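Local coordinates for putative pyridoxal phosphate-dependent transferase (Clostridium difficile, PDB 4DQ6), which is a putative transferase of the class I and II aminotransferase family that binds pyridoxal-5'-phosphate, at residues I94-P97 against P101-S104; S248-P253 against K259-A264; K308-N313 against Y326-D331; P315-R320 against S333-S338. All blocks are in the same frame, centred on the assembly; numbering follows the deposited sequence.

Interaction 1 (I94-P97 against P101-S104)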
loop_
_atom_site.group_PDB
_atom_site.type_symbol
_atom_site.label_atom_id
_atom_site.label_comp_id
_atom_site.label_asym_id
_atom_site.label_seq_id
_atom_site.Cartn_x
_atom_site.Cartn_y
_atom_site.Cartn_z
ATOM N N ILE A 94 2.249 4.186 14.018
ATOM C CA ILE A 94 2.194 3.101 13.039
ATOM C C ILE A 94 1.963 3.667 11.631
ATOM O O ILE A 94 1.083 4.513 11.432
ATOM C CB ILE A 94 1.103 2.045 13.376
ATOM C CG1 ILE A 94 1.538 1.404 14.675
ATOM C CG2 ILE A 94 0.911 1.033 12.245
ATOM C CD1 ILE A 94 0.569 0.308 15.100
ATOM N N TYR A 95 2.776 3.198 10.664
ATOM C CA TYR A 95 2.599 3.528 9.238
ATOM C C TYR A 95 1.332 2.869 8.699
ATOM O O TYR A 95 1.101 1.679 8.956
ATOM C CB TYR A 95 3.781 2.969 8.448
ATOM C CG TYR A 95 3.532 2.885 6.961
ATOM C CD1 TYR A 95 3.595 4.046 6.138
ATOM C CD2 TYR A 95 3.200 1.690 6.347
ATOM C CE1 TYR A 95 3.286 3.987 4.795
ATOM C CE2 TYR A 95 2.877 1.641 4.994
ATOM C CZ TYR A 95 2.931 2.772 4.222
ATOM O OH TYR A 95 2.633 2.693 2.853
ATOM N N SER A 96 0.604 3.560 7.828
ATOM C CA SER A 96 -0.456 2.963 7.041
ATOM C C SER A 96 -0.420 3.604 5.644
ATOM O O SER A 96 -0.131 4.819 5.557
ATOM C CB SER A 96 -1.784 3.182 7.714
ATOM O OG SER A 96 -2.867 2.639 6.944
ATOM N N PRO A 97 -0.759 2.833 4.604
ATOM C CA PRO A 97 -0.794 3.504 3.265
ATOM C C PRO A 97 -1.896 4.545 3.181
ATOM O O PRO A 97 -1.925 5.361 2.283
ATOM C CB PRO A 97 -0.974 2.357 2.293
ATOM C CG PRO A 97 -1.491 1.278 3.102
ATOM C CD PRO A 97 -0.950 1.386 4.491
ATOM N N PRO A 101 -7.656 2.402 5.377
ATOM C CA PRO A 101 -7.116 1.103 5.689
ATOM C C PRO A 101 -6.858 0.904 7.180
ATOM O O PRO A 101 -7.160 -0.152 7.741
ATOM C CB PRO A 101 -5.798 1.097 4.936
ATOM C CG PRO A 101 -6.002 1.980 3.756
ATOM C CD PRO A 101 -7.032 2.990 4.179
ATOM N N ALA A 102 -6.248 1.908 7.827
ATOM C CA ALA A 102 -5.996 1.860 9.281
ATOM C C ALA A 102 -7.296 1.715 10.021
ATOM O O ALA A 102 -7.397 0.884 10.944
ATOM C CB ALA A 102 -5.174 3.089 9.767
ATOM N N ILE A 103 -8.271 2.549 9.727
ATOM C CA ILE A 103 -9.564 2.502 10.422
ATOM C C ILE A 103 -10.235 1.152 10.243
ATOM O O ILE A 103 -10.816 0.589 11.186
ATOM C CB ILE A 103 -10.434 3.678 9.959
ATOM C CG1 ILE A 103 -9.817 4.983 10.430
ATOM C CG2 ILE A 103 -11.870 3.544 10.505
ATOM C CD1 ILE A 103 -10.581 6.234 10.136
ATOM N N SER A 104 -10.125 0.604 9.030
ATOM C CA SER A 104 -10.741 -0.685 8.736
ATOM C C SER A 104 -10.092 -1.763 9.601
ATOM O O SER A 104 -10.806 -2.586 10.204
ATOM C CB SER A 104 -10.512 -1.104 7.282
ATOM O OG SER A 104 -11.208 -2.283 6.957
#

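Interaction 2 (S248-P253 against K259-A264)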
loop_
_atom_site.group_PDB
_atom_site.type_symbol
_atom_site.label_atom_id
_atom_site.label_comp_id
_atom_site.label_asym_id
_atom_site.label_seq_id
_atom_site.Cartn_x
_atom_site.Cartn_y
_atom_site.Cartn_z
ATOM N N SER A 248 0.441 7.618 5.496
ATOM C CA SER A 248 -0.331 8.136 6.590
ATOM C C SER A 248 0.224 7.473 7.858
ATOM O O SER A 248 1.092 6.593 7.817
ATOM C CB SER A 248 -1.791 7.868 6.418
ATOM O OG SER A 248 -2.079 6.517 6.661
ATOM N N TYR A 249 -0.251 7.925 9.004
ATOM C CA TYR A 249 0.188 7.374 10.275
ATOM C C TYR A 249 -0.969 7.358 11.261
ATOM O O TYR A 249 -1.914 8.131 11.124
ATOM C CB TYR A 249 1.435 8.100 10.819
ATOM C CG TYR A 249 1.285 9.593 10.935
ATOM C CD1 TYR A 249 1.627 10.403 9.840
ATOM C CD2 TYR A 249 0.824 10.235 12.108
ATOM C CE1 TYR A 249 1.539 11.767 9.882
ATOM C CE2 TYR A 249 0.740 11.638 12.141
ATOM C CZ TYR A 249 1.071 12.377 11.013
ATOM O OH TYR A 249 0.969 13.754 11.084
ATOM N N VAL A 250 -0.856 6.469 12.250
ATOM C CA VAL A 250 -1.763 6.355 13.333
ATOM C C VAL A 250 -0.988 6.586 14.605
ATOM O O VAL A 250 0.128 6.061 14.783
ATOM C CB VAL A 250 -2.339 4.939 13.273
ATOM C CG1 VAL A 250 -3.545 4.857 14.221
ATOM C CG2 VAL A 250 -2.811 4.536 11.892
ATOM N N VAL A 251 -1.643 7.257 15.547
ATOM C CA VAL A 251 -1.016 7.587 16.822
ATOM C C VAL A 251 -1.776 6.751 17.862
ATOM O O VAL A 251 -2.998 7.019 18.126
ATOM C CB VAL A 251 -1.090 9.069 17.203
ATOM C CG1 VAL A 251 -0.410 9.270 18.545
ATOM C CG2 VAL A 251 -0.479 9.928 16.087
ATOM N N LEU A 252 -1.090 5.802 18.509
ATOM C CA LEU A 252 -1.756 4.916 19.494
ATOM C C LEU A 252 -0.965 4.965 20.831
ATOM O O LEU A 252 -0.009 4.240 21.045
ATOM C CB LEU A 252 -1.868 3.516 18.930
ATOM C CG LEU A 252 -2.379 3.317 17.531
ATOM C CD1 LEU A 252 -1.207 3.132 16.545
ATOM C CD2 LEU A 252 -3.327 2.132 17.490
ATOM N N PRO A 253 -1.410 5.849 21.735
ATOM C CA PRO A 253 -0.741 6.002 23.043
ATOM C C PRO A 253 -0.905 4.807 23.971
ATOM O O PRO A 253 -0.130 4.673 24.906
ATOM C CB PRO A 253 -1.414 7.256 23.628
ATOM C CG PRO A 253 -1.937 7.992 22.442
ATOM C CD PRO A 253 -2.418 6.905 21.524
ATOM N N LYS A 259 -0.334 -2.702 19.735
ATOM C CA LYS A 259 -0.011 -4.071 19.399
ATOM C C LYS A 259 -1.060 -4.663 18.492
ATOM O O LYS A 259 -0.746 -5.391 17.589
ATOM C CB LYS A 259 0.110 -4.951 20.648
ATOM C CG LYS A 259 0.315 -6.413 20.301
ATOM C CD LYS A 259 0.585 -7.280 21.523
ATOM C CE LYS A 259 1.467 -8.459 21.143
ATOM N NZ LYS A 259 0.772 -9.444 20.286
ATOM N N LEU A 260 -2.319 -4.364 18.765
ATOM C CA LEU A 260 -3.377 -4.933 17.966
ATOM C C LEU A 260 -3.276 -4.482 16.518
ATOM O O LEU A 260 -3.442 -5.268 15.613
ATOM C CB LEU A 260 -4.722 -4.463 18.479
ATOM C CG LEU A 260 -5.417 -5.199 19.611
ATOM C CD1 LEU A 260 -6.738 -4.488 19.766
ATOM C CD2 LEU A 260 -5.631 -6.666 19.289
ATOM N N LEU A 261 -3.054 -3.191 16.319
ATOM C CA LEU A 261 -2.937 -2.666 14.965
ATOM C C LEU A 261 -1.671 -3.143 14.287
ATOM O O LEU A 261 -1.676 -3.480 13.124
ATOM C CB LEU A 261 -3.003 -1.142 14.940
ATOM C CG LEU A 261 -3.062 -0.519 13.534
ATOM C CD1 LEU A 261 -4.206 -1.155 12.752
ATOM C CD2 LEU A 261 -3.284 0.978 13.633
ATOM N N ASP A 262 -0.583 -3.139 15.042
ATOM C CA ASP A 262 0.663 -3.668 14.534
ATOM C C ASP A 262 0.473 -5.080 14.015
ATOM O O ASP A 262 0.937 -5.402 12.904
ATOM C CB ASP A 262 1.750 -3.582 15.570
ATOM C CG ASP A 262 3.170 -3.608 14.966
ATOM O OD1 ASP A 262 3.453 -2.879 13.977
ATOM O OD2 ASP A 262 3.984 -4.314 15.559
ATOM N N ASP A 263 -0.160 -5.930 14.808
ATOM C CA ASP A 263 -0.325 -7.295 14.421
ATOM C C ASP A 263 -1.299 -7.455 13.230
ATOM O O ASP A 263 -1.126 -8.364 12.429
ATOM C CB ASP A 263 -0.886 -8.058 15.617
ATOM C CG ASP A 263 0.163 -8.325 16.671
ATOM O OD1 ASP A 263 1.383 -8.047 16.473
ATOM O OD2 ASP A 263 -0.242 -8.825 17.742
ATOM N N ALA A 264 -2.306 -6.565 13.122
ATOM C CA ALA A 264 -3.192 -6.550 11.929
ATOM C C ALA A 264 -2.430 -6.203 10.682
ATOM O O ALA A 264 -2.589 -6.849 9.636
ATOM C CB ALA A 264 -4.368 -5.608 12.128
#

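Interaction 3 (K308-N313 against Y326-D331)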
loop_
_atom_site.group_PDB
_atom_site.type_symbol
_atom_site.label_atom_id
_atom_site.label_comp_id
_atom_site.label_asym_id
_atom_site.label_seq_id
_atom_site.Cartn_x
_atom_site.Cartn_y
_atom_site.Cartn_z
ATOM N N LYS A 308 -18.290 35.435 -2.080
ATOM C CA LYS A 308 -18.742 36.720 -2.641
ATOM C C LYS A 308 -19.435 36.506 -4.003
ATOM O O LYS A 308 -20.535 37.029 -4.248
ATOM C CB LYS A 308 -17.557 37.666 -2.742
ATOM C CG LYS A 308 -17.856 39.038 -3.354
ATOM C CD LYS A 308 -16.626 39.937 -3.364
ATOM C CE LYS A 308 -16.699 40.953 -4.499
ATOM N NZ LYS A 308 -17.805 41.915 -4.236
ATOM N N TYR A 309 -18.830 35.677 -4.861
ATOM C CA TYR A 309 -19.401 35.385 -6.159
ATOM C C TYR A 309 -20.771 34.739 -6.046
ATOM O O TYR A 309 -21.713 35.170 -6.687
ATOM C CB TYR A 309 -18.485 34.492 -6.989
ATOM C CG TYR A 309 -18.877 34.401 -8.411
ATOM C CD1 TYR A 309 -19.860 33.533 -8.859
ATOM C CD2 TYR A 309 -18.224 35.200 -9.355
ATOM C CE1 TYR A 309 -20.219 33.480 -10.226
ATOM C CE2 TYR A 309 -18.590 35.156 -10.684
ATOM C CZ TYR A 309 -19.552 34.275 -11.111
ATOM O OH TYR A 309 -19.930 34.238 -12.426
ATOM N N ILE A 310 -20.900 33.749 -5.152
ATOM C CA ILE A 310 -22.185 33.049 -4.974
ATOM C C ILE A 310 -23.244 34.023 -4.429
ATOM O O ILE A 310 -24.382 34.068 -4.932
ATOM C CB ILE A 310 -22.085 31.820 -4.010
ATOM C CG1 ILE A 310 -21.265 30.678 -4.640
ATOM C CG2 ILE A 310 -23.465 31.298 -3.620
ATOM C CD1 ILE A 310 -20.695 29.698 -3.628
ATOM N N ASN A 311 -22.874 34.826 -3.442
ATOM C CA ASN A 311 -23.831 35.741 -2.825
ATOM C C ASN A 311 -24.291 36.834 -3.770
ATOM O O ASN A 311 -25.440 37.265 -3.738
ATOM C CB ASN A 311 -23.244 36.343 -1.532
ATOM C CG ASN A 311 -23.116 35.332 -0.389
ATOM O OD1 ASN A 311 -23.746 34.254 -0.356
ATOM N ND2 ASN A 311 -22.295 35.681 0.568
ATOM N N GLU A 312 -23.408 37.272 -4.643
ATOM C CA GLU A 312 -23.730 38.283 -5.655
ATOM C C GLU A 312 -24.454 37.709 -6.884
ATOM O O GLU A 312 -25.426 38.314 -7.416
ATOM C CB GLU A 312 -22.442 39.047 -6.016
ATOM C CG GLU A 312 -21.994 39.873 -4.821
ATOM C CD GLU A 312 -20.772 40.747 -5.045
ATOM O OE1 GLU A 312 -20.195 40.754 -6.170
ATOM O OE2 GLU A 312 -20.398 41.415 -4.032
ATOM N N ASN A 313 -24.016 36.547 -7.360
ATOM C CA ASN A 313 -24.478 36.033 -8.656
ATOM C C ASN A 313 -25.432 34.844 -8.576
ATOM O O ASN A 313 -26.170 34.597 -9.508
ATOM C CB ASN A 313 -23.285 35.697 -9.539
ATOM C CG ASN A 313 -22.399 36.897 -9.772
ATOM O OD1 ASN A 313 -22.831 37.881 -10.371
ATOM N ND2 ASN A 313 -21.210 36.862 -9.234
ATOM N N TYR A 326 -10.276 22.461 2.415
ATOM C CA TYR A 326 -10.425 23.278 1.214
ATOM C C TYR A 326 -11.671 23.044 0.432
ATOM O O TYR A 326 -11.779 23.319 -0.784
ATOM C CB TYR A 326 -9.192 23.141 0.331
ATOM C CG TYR A 326 -8.723 21.744 -0.044
ATOM C CD1 TYR A 326 -9.434 20.977 -0.939
ATOM C CD2 TYR A 326 -7.519 21.239 0.434
ATOM C CE1 TYR A 326 -8.956 19.740 -1.341
ATOM C CE2 TYR A 326 -7.042 19.994 0.037
ATOM C CZ TYR A 326 -7.761 19.276 -0.900
ATOM O OH TYR A 326 -7.315 18.096 -1.400
ATOM N N LEU A 327 -12.689 22.550 1.126
ATOM C CA LEU A 327 -13.906 22.038 0.549
ATOM C C LEU A 327 -15.052 22.955 0.957
ATOM O O LEU A 327 -15.194 23.247 2.154
ATOM C CB LEU A 327 -14.150 20.585 1.027
ATOM C CG LEU A 327 -12.998 19.619 0.668
ATOM C CD1 LEU A 327 -13.165 18.290 1.464
ATOM C CD2 LEU A 327 -12.836 19.341 -0.818
ATOM N N LEU A 328 -15.858 23.359 0.000
ATOM C CA LEU A 328 -16.947 24.288 0.209
ATOM C C LEU A 328 -18.274 23.516 0.130
ATOM O O LEU A 328 -18.470 22.689 -0.764
ATOM C CB LEU A 328 -16.937 25.366 -0.910
ATOM C CG LEU A 328 -17.734 26.639 -0.623
ATOM C CD1 LEU A 328 -17.131 27.488 0.500
ATOM C CD2 LEU A 328 -17.800 27.464 -1.940
ATOM N N TRP A 329 -19.171 23.757 1.084
ATOM C CA TRP A 329 -20.411 23.032 1.237
ATOM C C TRP A 329 -21.541 23.961 0.946
ATOM O O TRP A 329 -21.818 24.884 1.739
ATOM C CB TRP A 329 -20.456 22.512 2.652
ATOM C CG TRP A 329 -21.607 21.595 3.081
ATOM C CD1 TRP A 329 -22.512 21.756 4.170
ATOM C CD2 TRP A 329 -21.912 20.278 2.554
ATOM N NE1 TRP A 329 -23.267 20.710 4.238
ATOM C CE2 TRP A 329 -22.990 19.777 3.332
ATOM C CE3 TRP A 329 -21.451 19.519 1.483
ATOM C CZ2 TRP A 329 -23.564 18.532 3.079
ATOM C CZ3 TRP A 329 -21.971 18.271 1.248
ATOM C CH2 TRP A 329 -23.058 17.791 2.025
ATOM N N VAL A 330 -22.179 23.772 -0.221
ATOM C CA VAL A 330 -23.116 24.760 -0.737
ATOM C C VAL A 330 -24.518 24.151 -0.848
ATOM O O VAL A 330 -24.683 23.082 -1.398
ATOM C CB VAL A 330 -22.677 25.253 -2.140
ATOM C CG1 VAL A 330 -23.663 26.265 -2.705
ATOM C CG2 VAL A 330 -21.258 25.808 -2.117
ATOM N N ASP A 331 -25.499 24.833 -0.252
ATOM C CA ASP A 331 -26.872 24.406 -0.239
ATOM C C ASP A 331 -27.597 24.968 -1.475
ATOM O O ASP A 331 -27.704 26.174 -1.634
ATOM C CB ASP A 331 -27.490 24.938 1.043
ATOM C CG ASP A 331 -28.933 24.562 1.207
ATOM O OD1 ASP A 331 -29.466 23.752 0.431
ATOM O OD2 ASP A 331 -29.533 25.135 2.142
#

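Interaction 4 (P315-R320 against S333-S338)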
loop_
_atom_site.group_PDB
_atom_site.type_symbol
_atom_site.label_atom_id
_atom_site.label_comp_id
_atom_site.label_asym_id
_atom_site.label_seq_id
_atom_site.Cartn_x
_atom_site.Cartn_y
_atom_site.Cartn_z
ATOM N N PRO A 315 -27.788 34.080 -5.606
ATOM C CA PRO A 315 -28.222 34.356 -4.242
ATOM C C PRO A 315 -29.229 33.365 -3.666
ATOM O O PRO A 315 -29.473 33.378 -2.435
ATOM C CB PRO A 315 -28.828 35.753 -4.328
ATOM C CG PRO A 315 -29.214 35.888 -5.750
ATOM C CD PRO A 315 -28.118 35.175 -6.520
ATOM N N LYS A 316 -29.819 32.524 -4.513
ATOM C CA LYS A 316 -30.661 31.424 -4.009
ATOM C C LYS A 316 -29.833 30.330 -3.298
ATOM O O LYS A 316 -30.356 29.616 -2.432
ATOM C CB LYS A 316 -31.532 30.813 -5.109
ATOM C CG LYS A 316 -32.729 31.699 -5.510
ATOM C CD LYS A 316 -33.213 31.403 -6.909
ATOM C CE LYS A 316 -34.428 32.243 -7.271
ATOM N NZ LYS A 316 -34.781 32.119 -8.728
ATOM N N LEU A 317 -28.543 30.228 -3.622
ATOM C CA LEU A 317 -27.673 29.281 -2.956
ATOM C C LEU A 317 -27.252 29.865 -1.609
ATOM O O LEU A 317 -27.170 31.085 -1.423
ATOM C CB LEU A 317 -26.397 29.014 -3.756
ATOM C CG LEU A 317 -26.640 28.555 -5.204
ATOM C CD1 LEU A 317 -25.335 28.183 -5.858
ATOM C CD2 LEU A 317 -27.688 27.426 -5.322
ATOM N N LYS A 318 -26.955 28.971 -0.688
ATOM C CA LYS A 318 -26.533 29.352 0.657
ATOM C C LYS A 318 -25.230 28.614 1.017
ATOM O O LYS A 318 -25.103 27.431 0.787
ATOM C CB LYS A 318 -27.625 29.023 1.688
ATOM C CG LYS A 318 -28.950 29.814 1.509
ATOM C CD LYS A 318 -28.632 31.288 1.223
ATOM C CE LYS A 318 -29.794 32.271 1.323
ATOM N NZ LYS A 318 -30.410 32.525 -0.001
ATOM N N VAL A 319 -24.308 29.327 1.633
ATOM C CA VAL A 319 -22.948 28.813 1.892
ATOM C C VAL A 319 -22.434 29.528 3.145
ATOM O O VAL A 319 -22.626 30.726 3.291
ATOM C CB VAL A 319 -22.018 28.998 0.686
ATOM C CG1 VAL A 319 -21.945 30.456 0.295
ATOM C CG2 VAL A 319 -20.652 28.346 0.927
ATOM N N ARG A 320 -21.893 28.742 4.076
ATOM C CA ARG A 320 -21.184 29.219 5.261
ATOM C C ARG A 320 -19.687 29.023 5.030
ATOM O O ARG A 320 -19.296 27.926 4.605
ATOM C CB ARG A 320 -21.621 28.405 6.502
ATOM N N SER A 333 -30.800 23.815 -2.139
ATOM C CA SER A 333 -32.161 23.369 -1.940
ATOM C C SER A 333 -33.215 24.424 -2.334
ATOM O O SER A 333 -34.332 24.058 -2.741
ATOM C CB SER A 333 -32.384 22.936 -0.476
ATOM O OG SER A 333 -32.197 24.002 0.418
ATOM N N ALA A 334 -32.870 25.705 -2.276
ATOM C CA ALA A 334 -33.862 26.772 -2.589
ATOM C C ALA A 334 -34.252 26.761 -4.074
ATOM O O ALA A 334 -35.235 27.382 -4.442
ATOM C CB ALA A 334 -33.362 28.155 -2.160
ATOM N N LEU A 335 -33.523 26.048 -4.917
ATOM C CA LEU A 335 -33.895 25.861 -6.350
ATOM C C LEU A 335 -35.102 24.928 -6.551
ATOM O O LEU A 335 -35.688 24.852 -7.660
ATOM C CB LEU A 335 -32.720 25.308 -7.150
ATOM C CG LEU A 335 -31.417 26.113 -7.121
ATOM C CD1 LEU A 335 -30.298 25.447 -7.911
ATOM C CD2 LEU A 335 -31.635 27.534 -7.651
ATOM N N GLY A 336 -35.457 24.192 -5.504
ATOM C CA GLY A 336 -36.595 23.273 -5.562
ATOM C C GLY A 336 -36.447 22.074 -6.480
ATOM O O GLY A 336 -37.452 21.526 -6.956
ATOM N N LEU A 337 -35.210 21.669 -6.751
ATOM C CA LEU A 337 -34.941 20.483 -7.545
ATOM C C LEU A 337 -34.729 19.306 -6.608
ATOM O O LEU A 337 -34.303 19.478 -5.456
ATOM C CB LEU A 337 -33.728 20.697 -8.447
ATOM C CG LEU A 337 -33.803 21.914 -9.369
ATOM C CD1 LEU A 337 -32.611 21.957 -10.320
ATOM C CD2 LEU A 337 -35.091 21.879 -10.175
ATOM N N SER A 338 -35.052 18.110 -7.095
ATOM C CA SER A 338 -34.632 16.899 -6.433
ATOM C C SER A 338 -33.125 16.779 -6.588
ATOM O O SER A 338 -32.532 17.406 -7.465
ATOM C CB SER A 338 -35.299 15.663 -7.036
ATOM O OG SER A 338 -34.806 15.439 -8.346
HETATM O O HOH W 1 -30.396 27.117 -1.486
#

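Interaction 1 (I94-P97 against P101-S104)
P101, in the first turn of helix 99-110, brings its ring carbon CB to 3.9 Å from S96 OG at the end of strand 93-96. The side chain of P101 also lies about 4 Å from the bound pyridoxal-5'-phosphate, and I270 of the second subunit packs on it, so one small ring touches strand, cofactor and dimer partner. A102 follows and turns its methyl group to the same serine: A102 CB lies 3.7 Å from S96 OG and 4.0 Å from S96 CB. S96 OG is swung anti to its own backbone nitrogen (chi1 178°), which carries it off the strand toward the helix. Although S96 OG lies 3.6 Å from A102 N, it is hydrogen-bonded to G98 O, and across the contact it offers A102 no more than van der Waals contact. Strand 93-96 is an outer strand of the large-domain sheet of a fold type I pyridoxal phosphate enzyme, and a short connection leads from it into the helix; G98, V99, I100 and P101 all line the cofactor pocket, consistent with the helix start that faces the cofactor phosphate in this family. The A102 methyl group also meets V250 of the neighbouring strand 248-251. I103 turns from the strand and packs on V130 of helix 126-133. S104 also faces elsewhere, its OG hydrogen-bonded to N134 ND2 and to R267 O of the second subunit, with I268 of that subunit packed alongside.

Interaction 2 (S248-P253 against K259-A264)
L261 drives one methyl group into the junction of V250 and L252. Its CD2 lies 3.9 Å from V250 CG1 and 4.0 Å from V250 CG2, so the leucine and the fork of the valine meet tip to tip. L252 comes in across this axis at about a right angle, and its CD2 stands 4.0 Å from L261 CD2 and 4.2 Å from L261 CB. With CG anti to the backbone nitrogen (chi1 -173°), L261 reaches straight out from helix 255-267 to the strand. I94 and L105 also pack on L261, while A102 and I231 close in on V250, so the tight part is wholly apolar and buried. K259 and D263, away from the strand, are exposed. There K259 NZ forms a salt bridge 2.8 Å long to D263 OD2, one turn on, meeting the syn lone pair of that oxygen; D262 is paired with K271. No hydrogen bond joins the two segments; between them the contact is apolar packing. A helix that follows a sheet strand and packs back on it belongs to the layered alpha-beta architecture of the large domain in fold type I pyridoxal phosphate enzymes.

Interaction 3 (K308-N313 against Y326-D331)
I310 carries CG1 beside its backbone nitrogen and opposite the carbonyl carbon (chi1 -69°), and L328 places CG opposite its nitrogen (chi1 -162°), settings that send the two side chains toward each other. They meet tip to tip, I310 CD1 4.0 Å from L328 CD2. The same isoleucine methyl group also touches V330, two residues on along the same face of the strand, at 4.2 Å from I310 CD1 to V330 CG2. One methyl group thus bridges alternate residues of strand 327-331. This is the end of the long helix 289-313 lying over the antiparallel sheet of the small, C-terminal domain of the aminotransferase fold, where strand 327-331 runs between strands 318-319 and 367-371. I310 also packs on L317, and L328 on A306 one turn earlier in the helix, which continues the apolar layer. W329 points to the other face of the sheet; its ring stacks with Y367 and its NE1 is hydrogen-bonded to Y151 OH. K308 and E312 are exposed on the helix end. K308 NZ forms a salt bridge with E312 OE2 at 2.6 Å, approaching the syn side but 23° out of the carboxylate plane. N313 folds back at the end of the helix: its ND2 sits 3.2 Å above the centre of the Y309 ring and makes a weak hydrogen bond of 3.1 Å to Y309 O, while Y309 packs on helix 376-390 and its OH is hydrogen-bonded to K387 NZ.

Interaction 4 (P315-R320 against S333-S338)
L317 and L335 meet at a slant, L317 CD2 4.2 Å from L335 CD1, and the other methyl group, L335 CD2, lies 4.2 Å from K316 CB. L317 starts out pointing away from segment 333-338, yet with CG set beside the backbone nitrogen (chi1 -55°) a methyl group still reaches L335. I390 of the last helix packs on both leucines. Beside this pair A334 faces K316, its CB 3.4 Å from K316 O. That carbonyl also takes a hydrogen bond from a water at 2.7 Å from K316 O, and the same water accepts one from A334 N at 3.0 Å, linking the two backbones where no direct bond is made. The extended K316 chain carries its amine away from the loop. K318 curls back instead, its NZ 2.7 Å from P315 O in the carbonyl plane (C=O...N angle 159°), a bond that ties K318 back to P315. G336 N bonds to S333 O at 3.0 Å and closes the 3-10 turn of 333-335. Apolar packing of the leucines beside a water-bridged backbone pair implies a contact at the protein surface that is held partly by solvent.

In the fold
From the N terminus, interaction 1 closes the short connection between strand 93-96 and helix 99-110, and interaction 2 later closes a similarly short connection, from strand 248-251 into helix 255-267. The two loops come in series, but the strands are neighbours in the large sheet, and the contacts touch through backbone pairing of I94 with V250. On the opposite side of the chain's centre, interactions 3 and 4 cross: their segments alternate, 308-313, 315-320, 326-331 and 333-338. Interaction 3 ties the long helix to the small-domain sheet, interaction 4 joins the residues leading into edge strand 318-319 to the loop after strand 327-331, and the pairing of K318 with D331 connects them.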